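Local coordinates for conserved hypothetical protein (PDB 2FEX), which is of unknown function but belongs to the DJ-1/PfpI family, whose characterised members include chaperones, proteases and glyoxalase-like enzymes, at residues A18-A23 / V163-S168. Residues are numbered along the deposited sequence; the frame is centred on the assembly and turned at random. Where two conformers were deposited one is given.
Sequences ALLAAA and VEILKS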
ATOM      1  N   ALA A  18      -1.273  -4.225   0.433  1.00 13.82           N
ATOM      2  CA  ALA A  18       0.146  -3.917   0.517  1.00 13.33           C
ATOM      3  C   ALA A  18       0.837  -4.328   1.808  1.00 13.32           C
ATOM      4  O   ALA A  18       1.901  -4.988   1.818  1.00 13.84           O
ATOM      5  CB  ALA A  18       0.324  -2.347   0.319  1.00 12.49           C
ATOM      6  N   LEU A  19       0.251  -3.913   2.922  1.00 13.25           N
ATOM      7  CA  LEU A  19       0.824  -4.293   4.212  1.00 14.77           C
ATOM      8  C   LEU A  19       0.843  -5.828   4.423  1.00 14.15           C
ATOM      9  O   LEU A  19       1.844  -6.373   4.882  1.00 15.82           O
ATOM     10  CB  LEU A  19       0.068  -3.546   5.311  1.00 15.89           C
ATOM     11  CG  LEU A  19       0.619  -3.840   6.682  1.00 19.07           C
ATOM     12  CD1 LEU A  19       2.146  -3.381   6.788  1.00 19.04           C
ATOM     13  CD2 LEU A  19      -0.218  -2.992   7.687  1.00 20.03           C
ATOM     14  N   LEU A  20      -0.269  -6.489   4.078  1.00 13.84           N
ATOM     15  CA  LEU A  20      -0.326  -7.934   4.224  0.50 14.28           C
ATOM     16  C   LEU A  20       0.766  -8.598   3.392  1.00 14.37           C
ATOM     17  O   LEU A  20       1.495  -9.452   3.927  1.00 14.66           O
ATOM     18  CB  LEU A  20      -1.685  -8.495   3.813  0.50 14.31           C
ATOM     19  CG  LEU A  20      -1.549 -10.026   3.791  0.50 13.99           C
ATOM     20  CD1 LEU A  20      -1.658 -10.587   5.188  0.50 10.41           C
ATOM     21  CD2 LEU A  20      -2.472 -10.717   2.789  0.50 15.76           C
ATOM     22  N   ALA A  21       0.845  -8.255   2.104  1.00 13.31           N
ATOM     23  CA  ALA A  21       1.821  -8.942   1.258  1.00 12.59           C
ATOM     24  C   ALA A  21       3.240  -8.669   1.721  1.00 13.75           C
ATOM     25  O   ALA A  21       4.066  -9.583   1.823  1.00 12.50           O
ATOM     26  CB  ALA A  21       1.641  -8.531  -0.218  1.00 13.01           C
ATOM     27  N   ALA A  22       3.540  -7.391   2.012  1.00 13.00           N
ATOM     28  CA  ALA A  22       4.926  -7.042   2.364  1.00 13.99           C
ATOM     29  C   ALA A  22       5.356  -7.725   3.672  1.00 14.52           C
ATOM     30  O   ALA A  22       6.480  -8.237   3.765  1.00 15.25           O
ATOM     31  CB  ALA A  22       5.037  -5.525   2.503  1.00 14.36           C
ATOM     32  N   ALA A  23       4.490  -7.697   4.699  1.00 14.50           N
ATOM     33  CA  ALA A  23       4.855  -8.274   6.008  1.00 17.51           C
ATOM     34  C   ALA A  23       4.929  -9.798   5.906  1.00 16.36           C
ATOM     35  O   ALA A  23       5.902 -10.398   6.361  1.00 17.46           O
ATOM     36  CB  ALA A  23       3.829  -7.873   7.056  1.00 17.61           C
ATOM     37  N   VAL A 163      -4.156  -8.074   9.794  1.00 13.29           N
ATOM     38  CA  VAL A 163      -3.993  -8.777  11.090  1.00 14.51           C
ATOM     39  C   VAL A 163      -4.975  -9.976  11.089  1.00 14.90           C
ATOM     40  O   VAL A 163      -4.592 -11.076  11.495  1.00 15.27           O
ATOM     41  CB  VAL A 163      -4.318  -7.834  12.248  1.00 14.42           C
ATOM     42  CG1 VAL A 163      -4.542  -8.632  13.542  1.00 17.24           C
ATOM     43  CG2 VAL A 163      -3.226  -6.734  12.354  1.00 15.20           C
ATOM     44  N   GLU A 164      -6.220  -9.774  10.621  1.00 14.41           N
ATOM     45  CA  GLU A 164      -7.208 -10.879  10.709  1.00 15.05           C
ATOM     46  C   GLU A 164      -6.840 -12.033   9.750  1.00 14.84           C
ATOM     47  O   GLU A 164      -7.082 -13.202  10.068  1.00 15.82           O
ATOM     48  CB  GLU A 164      -8.633 -10.399  10.437  1.00 15.99           C
ATOM     49  CG  GLU A 164      -9.181  -9.464  11.519  1.00 15.80           C
ATOM     50  CD  GLU A 164      -9.363 -10.157  12.897  1.00 19.07           C
ATOM     51  OE1 GLU A 164      -9.293 -11.426  13.029  1.00 20.38           O
ATOM     52  OE2 GLU A 164      -9.563  -9.406  13.882  1.00 21.63           O
ATOM     53  N   ILE A 165      -6.228 -11.700   8.599  1.00 13.77           N
ATOM     54  CA  ILE A 165      -5.779 -12.736   7.663  1.00 13.97           C
ATOM     55  C   ILE A 165      -4.676 -13.532   8.321  1.00 15.26           C
ATOM     56  O   ILE A 165      -4.715 -14.794   8.340  1.00 16.91           O
ATOM     57  CB  ILE A 165      -5.276 -12.108   6.353  1.00 13.50           C
ATOM     58  CG1 ILE A 165      -6.514 -11.547   5.611  1.00 13.23           C
ATOM     59  CG2 ILE A 165      -4.498 -13.108   5.476  1.00 12.62           C
ATOM     60  CD1 ILE A 165      -6.212 -10.558   4.477  1.00 13.63           C
ATOM     61  N   LEU A 166      -3.713 -12.814   8.906  1.00 14.34           N
ATOM     62  CA  LEU A 166      -2.627 -13.496   9.604  1.00 15.32           C
ATOM     63  C   LEU A 166      -3.102 -14.343  10.790  1.00 16.47           C
ATOM     64  O   LEU A 166      -2.642 -15.464  10.939  1.00 18.42           O
ATOM     65  CB  LEU A 166      -1.579 -12.501  10.066  1.00 16.53           C
ATOM     66  CG  LEU A 166      -0.829 -11.842   8.896  1.00 17.16           C
ATOM     67  CD1 LEU A 166       0.097 -10.821   9.484  1.00 20.62           C
ATOM     68  CD2 LEU A 166      -0.101 -12.905   8.002  1.00 19.42           C
ATOM     69  N   LYS A 167      -4.029 -13.818  11.579  1.00 16.21           N
ATOM     70  CA  LYS A 167      -4.588 -14.615  12.683  1.00 18.88           C
ATOM     71  C   LYS A 167      -5.267 -15.882  12.174  1.00 19.26           C
ATOM     72  O   LYS A 167      -5.056 -16.966  12.748  1.00 20.99           O
ATOM     73  CB  LYS A 167      -5.588 -13.804  13.507  1.00 19.24           C
ATOM     74  CG  LYS A 167      -4.900 -12.687  14.340  1.00 20.56           C
ATOM     75  CD  LYS A 167      -5.980 -11.978  15.157  1.00 21.39           C
ATOM     76  CE  LYS A 167      -5.326 -11.116  16.237  1.00 27.42           C
ATOM     77  NZ  LYS A 167      -6.326 -10.433  17.131  1.00 28.01           N
ATOM     78  N   SER A 168      -6.089 -15.751  11.122  1.00 19.20           N
ATOM     79  CA  SER A 168      -6.783 -16.921  10.527  0.50 19.45           C
ATOM     80  C   SER A 168      -5.798 -18.031  10.144  1.00 19.96           C
ATOM     81  O   SER A 168      -6.083 -19.248  10.308  1.00 22.03           O
ATOM     82  CB  SER A 168      -7.607 -16.534   9.299  0.50 19.28           C
ATOM     83  OG  SER A 168      -8.197 -17.688   8.694  0.50 14.45           O
TER
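Two helices that pack together beside the central, mostly parallel sheet of this DJ-1/PfpI alpha/beta fold, 18-27 and 158-168, meet through Leu20, which is set against Ile165 and Leu166. The first helix follows strand 3-7, and the second comes after strand 150-153, so the contact brings together an early and a late helix of the fold, well apart in sequence. It is wholly apolar, small and buried, with no hydrogen bond between the segments; the closest CA atoms, those of Leu20 and Val163, are 7.8 Å apart, and side chains bridge the gap. In one of the two conformers modelled for Leu20, the one to which the distances below belong, CG lies anti to N (chi1 171°) and both methyls reach toward the second helix. Leu20 then crosses Ile165 at about a right angle: Leu20 CD1 lies 3.8 Å from Ile165 CG2, while Leu20 CD2 sits 4.1 Å from both Ile165 CD1 and Ile165 CG2, so Ile165 CG2 touches both leucine methyls. Ile165 also touches Leu96 and Ala98 of strand 96-100 and thereby links the helix pair to the sheet; its side chain lies near, without touching, a possible nucleophile elbow around Cys101. Leu166 turns its CG anti to its carbonyl carbon (chi1 -67°) and runs past Leu20 in the opposite direction; it also packs on Leu28 and Leu180. Beside this cluster, Leu19 reaches Trp15 of the second subunit. Leu20 CD1 also lies 4.0 Å from both CG and CD2 of Leu166.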